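Local atomic coordinates of anastral spindle 2, SAS 4 (Drosophila melanogaster, PDB entry 4BY2), a protein that joins in one engineered chain the Sas-4 TCP domain and the Ana2 proline-rich motif it binds in centriole assembly, Sas-4 probably also binding tubulin. Residues 124-129 and 134-139; 150-155 and 160-165. All blocks are in the same frame, centred on the assembly; numbering follows the deposited sequence.

In the fold
Interactions 1 and 2 are two antiparallel hairpins of the Sas-4 TCP domain, set in the same extended sheet, in which strands follow one another in chain order. The hairpin of residues 124-129 and 134-139 is complete before that of 150-155 and 160-165 begins. Their centres are about 14 Å apart, and their nearest atoms, about 6 Å apart, do not touch. Strand 142-145 lies between them, hydrogen-bonded to Leu135 on one side and to Glu152 and His154 on the other. Interaction 1 lies near the middle of the chain, whereas interaction 2 is farther out. Both have residues touching the fused Ana2 segment, so this run of strands forms part of the surface it lies on.

Interaction 1. Residues 124-129 and 134-139; sequences WHTSYL and ILEFPN
In the antiparallel beta hairpin of strands 123-128 and 133-136, within the Sas-4 TCP domain, Trp124 faces Glu136 and Thr126 faces Ile134 as hydrogen-bonded pairs, with His125 and Leu135 as the non-hydrogen-bonded pair between them. Trp124 N gives its hydrogen to Glu136 O at 3.1 Å, and Glu136 N returns one to Trp124 O at 2.8 Å. Thr126 and Ile134 exchange a second, nearly straight couple of bonds.

One face carries His125 and Leu135. With CG of His125 opposite the backbone N (chi1 180°), the imidazole crosses the leucine at a slant. Leu135 CG and CD2 together border the ring edge, each 3.5 Å from His125 ND1; leucine suits this place because its branch lies one carbon out from the backbone.

The other face carries Trp124, Thr126, Ile134 and Glu136. The glutamate chain bends at chi2 (134°), which brings OE1 to 3.6 Å from Trp124 CB and 3.5 Å from Thr126 OG1. The indole turns off this pairing to meet the ring of Tyr117, leaving CB to serve the contact with Glu136. Farther along, the CD1 methyl of Ile134 lies 3.7 Å from Tyr128 CE1, approaching the ring obliquely.

The two hydrogen-bonded pairs thus satisfy each other's backbone groups, while His125 and Leu135 turn theirs to strands 113-118 and 142-145. Side-chain contacts are mixed, and the approach of OE1 to OG1 is not a hydrogen bond, so no side-chain bond adds to the four of the backbone.

Interaction 2. Residues 150-155 and 160-165; sequences TVEIHF and IKIVDP
Ile160 lies against one face of the His154 imidazole, its CG1 3.9 Å from the ring centroid in a CH-pi contact displaced from the ring centre. The two side chains run alongside each other, and the CG2 branch of Ile160 also reaches Glu152, 3.7 Å from Glu152 CG. Beta-branching thus helps one isoleucine touch both neighbours on this face.

The imidazole is held by its own strand: His154 NE2 donates at 2.8 Å to Glu152 OE2, which accepts through its anti lone pair. The bond is bent (147° at the hydrogen), with the oxygen tilted 20° out of the ring plane. Glu152 reaches it with an extended chain, its CG roughly opposite the backbone N (chi1 -151°). Such a bond would be expected to favour a protonated histidine.

On the other face, Lys161 CB meets the edge of the Phe155 ring, 3.7 Å from CE2, and Ile153 CG2 lies over one of the ring's faces. Val151 CB packs 3.8 Å from Val163 CG1, compact branched residues that suit a strand pair. Beyond the strand, the Thr150 CG2 methyl rests 3.6 Å from Asp164 CG, while the threonine's OG1 hydrogen-bonds to Asp148.

Between the two faces, Val151 pairs with Val163 and Ile153 with Lys161 through two backbone hydrogen bonds each. The hairpin, in the Sas-4 TCP domain, is flanked by strand 142-145 beside Glu152 and His154 and by strand 170-175 beside Ile160 and Ile162.

Interaction 1. Residues 124-129 and 134-139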
ATOM      1  N   TRP A 124       3.928   5.972   2.306  1.00 43.65           N
ATOM      2  CA  TRP A 124       3.002   5.427   3.291  1.00 43.08           C
ATOM      3  C   TRP A 124       2.600   3.998   2.913  1.00 46.90           C
ATOM      4  O   TRP A 124       2.398   3.710   1.733  1.00 46.22           O
ATOM      5  CB  TRP A 124       1.749   6.307   3.374  1.00 41.83           C
ATOM      6  CG  TRP A 124       1.906   7.519   4.239  1.00 42.67           C
ATOM      7  CD1 TRP A 124       2.118   8.803   3.827  1.00 45.52           C
ATOM      8  CD2 TRP A 124       1.857   7.557   5.669  1.00 42.43           C
ATOM      9  NE1 TRP A 124       2.201   9.640   4.915  1.00 44.87           N
ATOM     10  CE2 TRP A 124       2.034   8.903   6.060  1.00 46.24           C
ATOM     11  CE3 TRP A 124       1.680   6.581   6.665  1.00 43.71           C
ATOM     12  CZ2 TRP A 124       2.059   9.296   7.404  1.00 45.63           C
ATOM     13  CZ3 TRP A 124       1.692   6.972   7.995  1.00 45.29           C
ATOM     14  CH2 TRP A 124       1.883   8.315   8.354  1.00 45.89           C
ATOM     15  N   HIS A 125       2.467   3.112   3.911  1.00 44.07           N
ATOM     16  CA  HIS A 125       2.020   1.732   3.706  1.00 44.52           C
ATOM     17  C   HIS A 125       0.939   1.383   4.733  1.00 49.32           C
ATOM     18  O   HIS A 125       1.220   1.339   5.932  1.00 48.45           O
ATOM     19  CB  HIS A 125       3.189   0.733   3.737  1.00 45.50           C
ATOM     20  CG  HIS A 125       2.776  -0.696   3.535  1.00 49.34           C
ATOM     21  ND1 HIS A 125       2.624  -1.232   2.271  1.00 51.42           N
ATOM     22  CD2 HIS A 125       2.509  -1.657   4.449  1.00 51.48           C
ATOM     23  CE1 HIS A 125       2.267  -2.493   2.452  1.00 50.95           C
ATOM     24  NE2 HIS A 125       2.183  -2.796   3.746  1.00 51.27           N
ATOM     25  N   THR A 126      -0.303   1.159   4.259  1.00 46.66           N
ATOM     26  CA  THR A 126      -1.427   0.821   5.130  1.00 46.69           C
ATOM     27  C   THR A 126      -1.841  -0.635   4.970  1.00 51.16           C
ATOM     28  O   THR A 126      -2.105  -1.083   3.857  1.00 50.54           O
ATOM     29  CB  THR A 126      -2.595   1.804   4.938  1.00 55.82           C
ATOM     30  OG1 THR A 126      -2.096   3.141   4.937  1.00 58.46           O
ATOM     31  CG2 THR A 126      -3.664   1.663   6.020  1.00 53.51           C
ATOM     32  N   SER A 127      -1.881  -1.368   6.088  1.00 48.81           N
ATOM     33  CA  SER A 127      -2.317  -2.760   6.150  1.00 49.26           C
ATOM     34  C   SER A 127      -3.721  -2.781   6.758  1.00 54.26           C
ATOM     35  O   SER A 127      -4.006  -2.009   7.676  1.00 53.91           O
ATOM     36  CB  SER A 127      -1.369  -3.593   7.007  1.00 53.15           C
ATOM     37  OG  SER A 127      -0.085  -3.713   6.418  1.00 63.49           O
ATOM     38  N   TYR A 128      -4.596  -3.646   6.233  1.00 51.21           N
ATOM     39  CA  TYR A 128      -5.971  -3.792   6.703  1.00 51.25           C
ATOM     40  C   TYR A 128      -6.207  -5.217   7.208  1.00 58.07           C
ATOM     41  O   TYR A 128      -5.477  -6.137   6.827  1.00 57.41           O
ATOM     42  CB  TYR A 128      -6.974  -3.409   5.598  1.00 51.42           C
ATOM     43  CG  TYR A 128      -6.892  -1.957   5.175  1.00 51.71           C
ATOM     44  CD1 TYR A 128      -6.049  -1.558   4.142  1.00 52.26           C
ATOM     45  CD2 TYR A 128      -7.669  -0.985   5.796  1.00 53.20           C
ATOM     46  CE1 TYR A 128      -5.959  -0.222   3.756  1.00 53.12           C
ATOM     47  CE2 TYR A 128      -7.589   0.356   5.419  1.00 53.39           C
ATOM     48  CZ  TYR A 128      -6.738   0.732   4.392  1.00 60.50           C
ATOM     49  OH  TYR A 128      -6.648   2.052   4.013  1.00 61.94           O
ATOM     50  N   LEU A 129      -7.219  -5.387   8.074  1.00 57.16           N
ATOM     51  CA  LEU A 129      -7.608  -6.662   8.683  1.00 58.14           C
ATOM     52  C   LEU A 129      -7.938  -7.753   7.646  1.00 63.00           C
ATOM     53  O   LEU A 129      -7.584  -8.914   7.857  1.00 63.09           O
ATOM     54  CB  LEU A 129      -8.807  -6.428   9.615  1.00 58.62           C
ATOM     55  CG  LEU A 129      -8.974  -7.416  10.765  1.00 64.19           C
ATOM     56  CD1 LEU A 129      -9.216  -6.687  12.075  1.00 64.48           C
ATOM     57  CD2 LEU A 129     -10.102  -8.404  10.481  1.00 67.44           C
ATOM     58  N   ILE A 134      -2.058  -1.132   1.044  1.00 47.36           N
ATOM     59  CA  ILE A 134      -2.049   0.053   0.192  1.00 46.40           C
ATOM     60  C   ILE A 134      -0.746   0.838   0.349  1.00 49.48           C
ATOM     61  O   ILE A 134      -0.405   1.256   1.457  1.00 48.86           O
ATOM     62  CB  ILE A 134      -3.322   0.930   0.412  1.00 49.12           C
ATOM     63  CG1 ILE A 134      -4.598   0.186  -0.039  1.00 49.50           C
ATOM     64  CG2 ILE A 134      -3.197   2.293  -0.287  1.00 49.44           C
ATOM     65  CD1 ILE A 134      -5.929   0.904   0.262  1.00 58.88           C
ATOM     66  N   LEU A 135      -0.037   1.048  -0.774  1.00 45.64           N
ATOM     67  CA  LEU A 135       1.198   1.826  -0.847  1.00 45.32           C
ATOM     68  C   LEU A 135       0.901   3.192  -1.455  1.00 49.92           C
ATOM     69  O   LEU A 135       0.231   3.258  -2.479  1.00 50.45           O
ATOM     70  CB  LEU A 135       2.242   1.098  -1.694  1.00 45.27           C
ATOM     71  CG  LEU A 135       3.125   0.105  -0.962  1.00 50.23           C
ATOM     72  CD1 LEU A 135       3.856  -0.791  -1.948  1.00 50.49           C
ATOM     73  CD2 LEU A 135       4.125   0.824  -0.059  1.00 52.82           C
ATOM     74  N   GLU A 136       1.376   4.276  -0.826  1.00 46.41           N
ATOM     75  CA  GLU A 136       1.145   5.642  -1.308  1.00 46.46           C
ATOM     76  C   GLU A 136       2.483   6.345  -1.542  1.00 49.97           C
ATOM     77  O   GLU A 136       3.189   6.666  -0.584  1.00 49.88           O
ATOM     78  CB  GLU A 136       0.261   6.443  -0.325  1.00 48.03           C
ATOM     79  CG  GLU A 136      -1.148   5.897  -0.150  1.00 60.48           C
ATOM     80  CD  GLU A 136      -1.618   5.789   1.288  1.00 83.52           C
ATOM     81  OE1 GLU A 136      -1.216   4.823   1.980  1.00 74.27           O
ATOM     82  OE2 GLU A 136      -2.407   6.661   1.719  1.00 80.25           O
ATOM     83  N   PHE A 137       2.828   6.564  -2.820  1.00 45.60           N
ATOM     84  CA  PHE A 137       4.072   7.209  -3.242  1.00 45.04           C
ATOM     85  C   PHE A 137       3.922   8.739  -3.379  1.00 50.16           C
ATOM     86  O   PHE A 137       2.800   9.200  -3.603  1.00 50.19           O
ATOM     87  CB  PHE A 137       4.611   6.545  -4.523  1.00 46.33           C
ATOM     88  CG  PHE A 137       5.052   5.116  -4.301  1.00 47.04           C
ATOM     89  CD1 PHE A 137       6.304   4.831  -3.765  1.00 49.62           C
ATOM     90  CD2 PHE A 137       4.203   4.056  -4.597  1.00 48.59           C
ATOM     91  CE1 PHE A 137       6.701   3.508  -3.536  1.00 50.27           C
ATOM     92  CE2 PHE A 137       4.603   2.733  -4.371  1.00 51.27           C
ATOM     93  CZ  PHE A 137       5.846   2.470  -3.836  1.00 49.27           C
ATOM     94  N   PRO A 138       5.011   9.544  -3.229  1.00 47.31           N
ATOM     95  CA  PRO A 138       4.866  11.018  -3.292  1.00 47.27           C
ATOM     96  C   PRO A 138       4.282  11.620  -4.574  1.00 51.72           C
ATOM     97  O   PRO A 138       3.766  12.737  -4.521  1.00 52.39           O
ATOM     98  CB  PRO A 138       6.292  11.531  -3.062  1.00 48.91           C
ATOM     99  CG  PRO A 138       7.000  10.424  -2.397  1.00 53.08           C
ATOM    100  CD  PRO A 138       6.405   9.163  -2.916  1.00 48.66           C
ATOM    101  N   ASN A 139       4.366  10.906  -5.711  1.00 47.70           N
ATOM    102  CA  ASN A 139       3.853  11.355  -7.013  1.00 47.25           C
ATOM    103  C   ASN A 139       2.357  11.093  -7.219  1.00 51.52           C
ATOM    104  O   ASN A 139       1.812  11.440  -8.268  1.00 51.36           O
ATOM    105  CB  ASN A 139       4.675  10.736  -8.155  1.00 46.18           C
ATOM    106  CG  ASN A 139       4.630   9.224  -8.251  1.00 61.34           C
ATOM    107  OD1 ASN A 139       4.223   8.508  -7.326  1.00 47.22           O
ATOM    108  ND2 ASN A 139       5.077   8.701  -9.380  1.00 56.33           N
TER

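Interaction 2. Residues 150-155 and 160-165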
ATOM      1  N   THR A 150      -4.262 -10.382  -6.270  1.00 69.40           N
ATOM      2  CA  THR A 150      -4.579  -9.246  -7.145  1.00 69.07           C
ATOM      3  C   THR A 150      -3.749  -8.014  -6.795  1.00 72.31           C
ATOM      4  O   THR A 150      -3.632  -7.650  -5.621  1.00 71.94           O
ATOM      5  CB  THR A 150      -6.084  -8.915  -7.140  1.00 77.73           C
ATOM      6  OG1 THR A 150      -6.517  -8.671  -5.804  1.00 77.59           O
ATOM      7  CG2 THR A 150      -6.934 -10.001  -7.785  1.00 76.45           C
ATOM      8  N   VAL A 151      -3.151  -7.399  -7.824  1.00 68.06           N
ATOM      9  CA  VAL A 151      -2.322  -6.200  -7.716  1.00 67.34           C
ATOM     10  C   VAL A 151      -2.983  -5.108  -8.568  1.00 70.92           C
ATOM     11  O   VAL A 151      -3.248  -5.326  -9.756  1.00 70.82           O
ATOM     12  CB  VAL A 151      -0.841  -6.457  -8.118  1.00 70.98           C
ATOM     13  CG1 VAL A 151       0.013  -5.217  -7.890  1.00 70.73           C
ATOM     14  CG2 VAL A 151      -0.252  -7.652  -7.370  1.00 70.76           C
ATOM     15  N   GLU A 152      -3.280  -3.954  -7.945  1.00 66.67           N
ATOM     16  CA  GLU A 152      -3.941  -2.826  -8.599  1.00 65.93           C
ATOM     17  C   GLU A 152      -3.116  -1.537  -8.452  1.00 68.59           C
ATOM     18  O   GLU A 152      -3.122  -0.917  -7.385  1.00 68.12           O
ATOM     19  CB  GLU A 152      -5.366  -2.660  -8.041  1.00 67.33           C
ATOM     20  CG  GLU A 152      -6.347  -2.050  -9.024  1.00 79.45           C
ATOM     21  CD  GLU A 152      -7.754  -1.868  -8.489  1.00105.23           C
ATOM     22  OE1 GLU A 152      -8.452  -2.887  -8.284  1.00101.48           O
ATOM     23  OE2 GLU A 152      -8.170  -0.701  -8.301  1.00101.21           O
ATOM     24  N   ILE A 153      -2.390  -1.154  -9.522  1.00 64.28           N
ATOM     25  CA  ILE A 153      -1.548   0.050  -9.545  1.00 63.66           C
ATOM     26  C   ILE A 153      -2.340   1.234 -10.108  1.00 67.37           C
ATOM     27  O   ILE A 153      -2.852   1.156 -11.222  1.00 67.11           O
ATOM     28  CB  ILE A 153      -0.203  -0.147 -10.320  1.00 66.44           C
ATOM     29  CG1 ILE A 153       0.465  -1.535 -10.054  1.00 66.93           C
ATOM     30  CG2 ILE A 153       0.771   1.013 -10.068  1.00 66.46           C
ATOM     31  CD1 ILE A 153       1.127  -1.790  -8.665  1.00 74.32           C
ATOM     32  N   HIS A 154      -2.419   2.326  -9.339  1.00 63.90           N
ATOM     33  CA  HIS A 154      -3.086   3.570  -9.715  1.00 63.77           C
ATOM     34  C   HIS A 154      -1.995   4.596 -10.039  1.00 67.85           C
ATOM     35  O   HIS A 154      -1.415   5.189  -9.130  1.00 67.35           O
ATOM     36  CB  HIS A 154      -3.999   4.063  -8.574  1.00 64.52           C
ATOM     37  CG  HIS A 154      -5.244   3.252  -8.394  1.00 67.94           C
ATOM     38  ND1 HIS A 154      -6.492   3.779  -8.671  1.00 69.66           N
ATOM     39  CD2 HIS A 154      -5.394   1.977  -7.966  1.00 69.74           C
ATOM     40  CE1 HIS A 154      -7.356   2.814  -8.407  1.00 69.09           C
ATOM     41  NE2 HIS A 154      -6.742   1.709  -7.983  1.00 69.47           N
ATOM     42  N   PHE A 155      -1.682   4.756 -11.333  1.00 64.68           N
ATOM     43  CA  PHE A 155      -0.642   5.664 -11.826  1.00 64.46           C
ATOM     44  C   PHE A 155      -1.022   7.156 -11.690  1.00 70.33           C
ATOM     45  O   PHE A 155      -2.219   7.460 -11.642  1.00 70.06           O
ATOM     46  CB  PHE A 155      -0.268   5.300 -13.276  1.00 65.73           C
ATOM     47  CG  PHE A 155       0.455   3.979 -13.403  1.00 66.68           C
ATOM     48  CD1 PHE A 155       1.832   3.901 -13.225  1.00 69.20           C
ATOM     49  CD2 PHE A 155      -0.241   2.811 -13.689  1.00 68.29           C
ATOM     50  CE1 PHE A 155       2.499   2.676 -13.326  1.00 69.85           C
ATOM     51  CE2 PHE A 155       0.427   1.587 -13.793  1.00 70.87           C
ATOM     52  CZ  PHE A 155       1.792   1.528 -13.612  1.00 68.85           C
ATOM     53  N   ILE A 160      -5.176   2.879 -14.493  1.00 69.77           N
ATOM     54  CA  ILE A 160      -5.161   1.773 -13.532  1.00 69.19           C
ATOM     55  C   ILE A 160      -4.723   0.465 -14.200  1.00 73.50           C
ATOM     56  O   ILE A 160      -5.295   0.079 -15.218  1.00 73.24           O
ATOM     57  CB  ILE A 160      -6.521   1.639 -12.771  1.00 71.92           C
ATOM     58  CG1 ILE A 160      -6.949   2.977 -12.119  1.00 72.20           C
ATOM     59  CG2 ILE A 160      -6.472   0.518 -11.724  1.00 72.12           C
ATOM     60  CD1 ILE A 160      -8.458   3.190 -12.003  1.00 78.47           C
ATOM     61  N   LYS A 161      -3.718  -0.213 -13.616  1.00 70.55           N
ATOM     62  CA  LYS A 161      -3.205  -1.496 -14.094  1.00 70.72           C
ATOM     63  C   LYS A 161      -3.658  -2.595 -13.123  1.00 76.09           C
ATOM     64  O   LYS A 161      -3.324  -2.545 -11.938  1.00 75.76           O
ATOM     65  CB  LYS A 161      -1.670  -1.453 -14.217  1.00 72.95           C
ATOM     66  CG  LYS A 161      -1.036  -2.678 -14.875  1.00 83.15           C
ATOM     67  CD  LYS A 161       0.484  -2.624 -14.771  1.00 91.92           C
ATOM     68  CE  LYS A 161       1.145  -3.849 -15.346  1.00102.77           C
ATOM     69  NZ  LYS A 161       2.623  -3.790 -15.206  1.00112.94           N
ATOM     70  N   ILE A 162      -4.440  -3.563 -13.626  1.00 73.76           N
ATOM     71  CA  ILE A 162      -4.966  -4.688 -12.845  1.00 74.20           C
ATOM     72  C   ILE A 162      -4.263  -5.976 -13.292  1.00 80.08           C
ATOM     73  O   ILE A 162      -4.213  -6.251 -14.492  1.00 79.37           O
ATOM     74  CB  ILE A 162      -6.526  -4.793 -12.919  1.00 77.17           C
ATOM     75  CG1 ILE A 162      -7.218  -3.428 -12.699  1.00 77.35           C
ATOM     76  CG2 ILE A 162      -7.069  -5.828 -11.928  1.00 77.92           C
ATOM     77  CD1 ILE A 162      -7.762  -2.762 -13.959  1.00 83.52           C
ATOM     78  N   VAL A 163      -3.712  -6.751 -12.331  1.00 78.97           N
ATOM     79  CA  VAL A 163      -2.964  -7.989 -12.595  1.00 79.93           C
ATOM     80  C   VAL A 163      -3.224  -9.060 -11.515  1.00 86.80           C
ATOM     81  O   VAL A 163      -3.162  -8.771 -10.317  1.00 86.38           O
ATOM     82  CB  VAL A 163      -1.443  -7.721 -12.837  1.00 83.83           C
ATOM     83  CG1 VAL A 163      -0.881  -6.679 -11.874  1.00 83.69           C
ATOM     84  CG2 VAL A 163      -0.607  -9.003 -12.822  1.00 83.64           C
ATOM     85  N   ASP A 164      -3.531 -10.292 -11.971  1.00 85.80           N
ATOM     86  CA  ASP A 164      -3.813 -11.452 -11.130  1.00 86.85           C
ATOM     87  C   ASP A 164      -3.228 -12.729 -11.761  1.00 92.98           C
ATOM     88  O   ASP A 164      -3.674 -13.131 -12.841  1.00 92.76           O
ATOM     89  CB  ASP A 164      -5.335 -11.599 -10.888  1.00 88.91           C
ATOM     90  CG  ASP A 164      -5.767 -12.707  -9.927  1.00101.13           C
ATOM     91  OD1 ASP A 164      -4.933 -13.141  -9.093  1.00101.76           O
ATOM     92  OD2 ASP A 164      -6.963 -13.079  -9.950  1.00108.12           O
ATOM     93  N   PRO A 165      -2.222 -13.380 -11.124  1.00 91.08           N
ATOM     94  CA  PRO A 165      -1.672 -14.613 -11.705  1.00 91.50           C
ATOM     95  C   PRO A 165      -2.500 -15.863 -11.352  1.00 96.93           C
ATOM     96  O   PRO A 165      -1.943 -16.935 -11.091  1.00 96.45           O
ATOM     97  CB  PRO A 165      -0.231 -14.652 -11.170  1.00 93.17           C
ATOM     98  CG  PRO A 165      -0.167 -13.607 -10.062  1.00 97.37           C
ATOM     99  CD  PRO A 165      -1.554 -13.059  -9.852  1.00 92.78           C
TER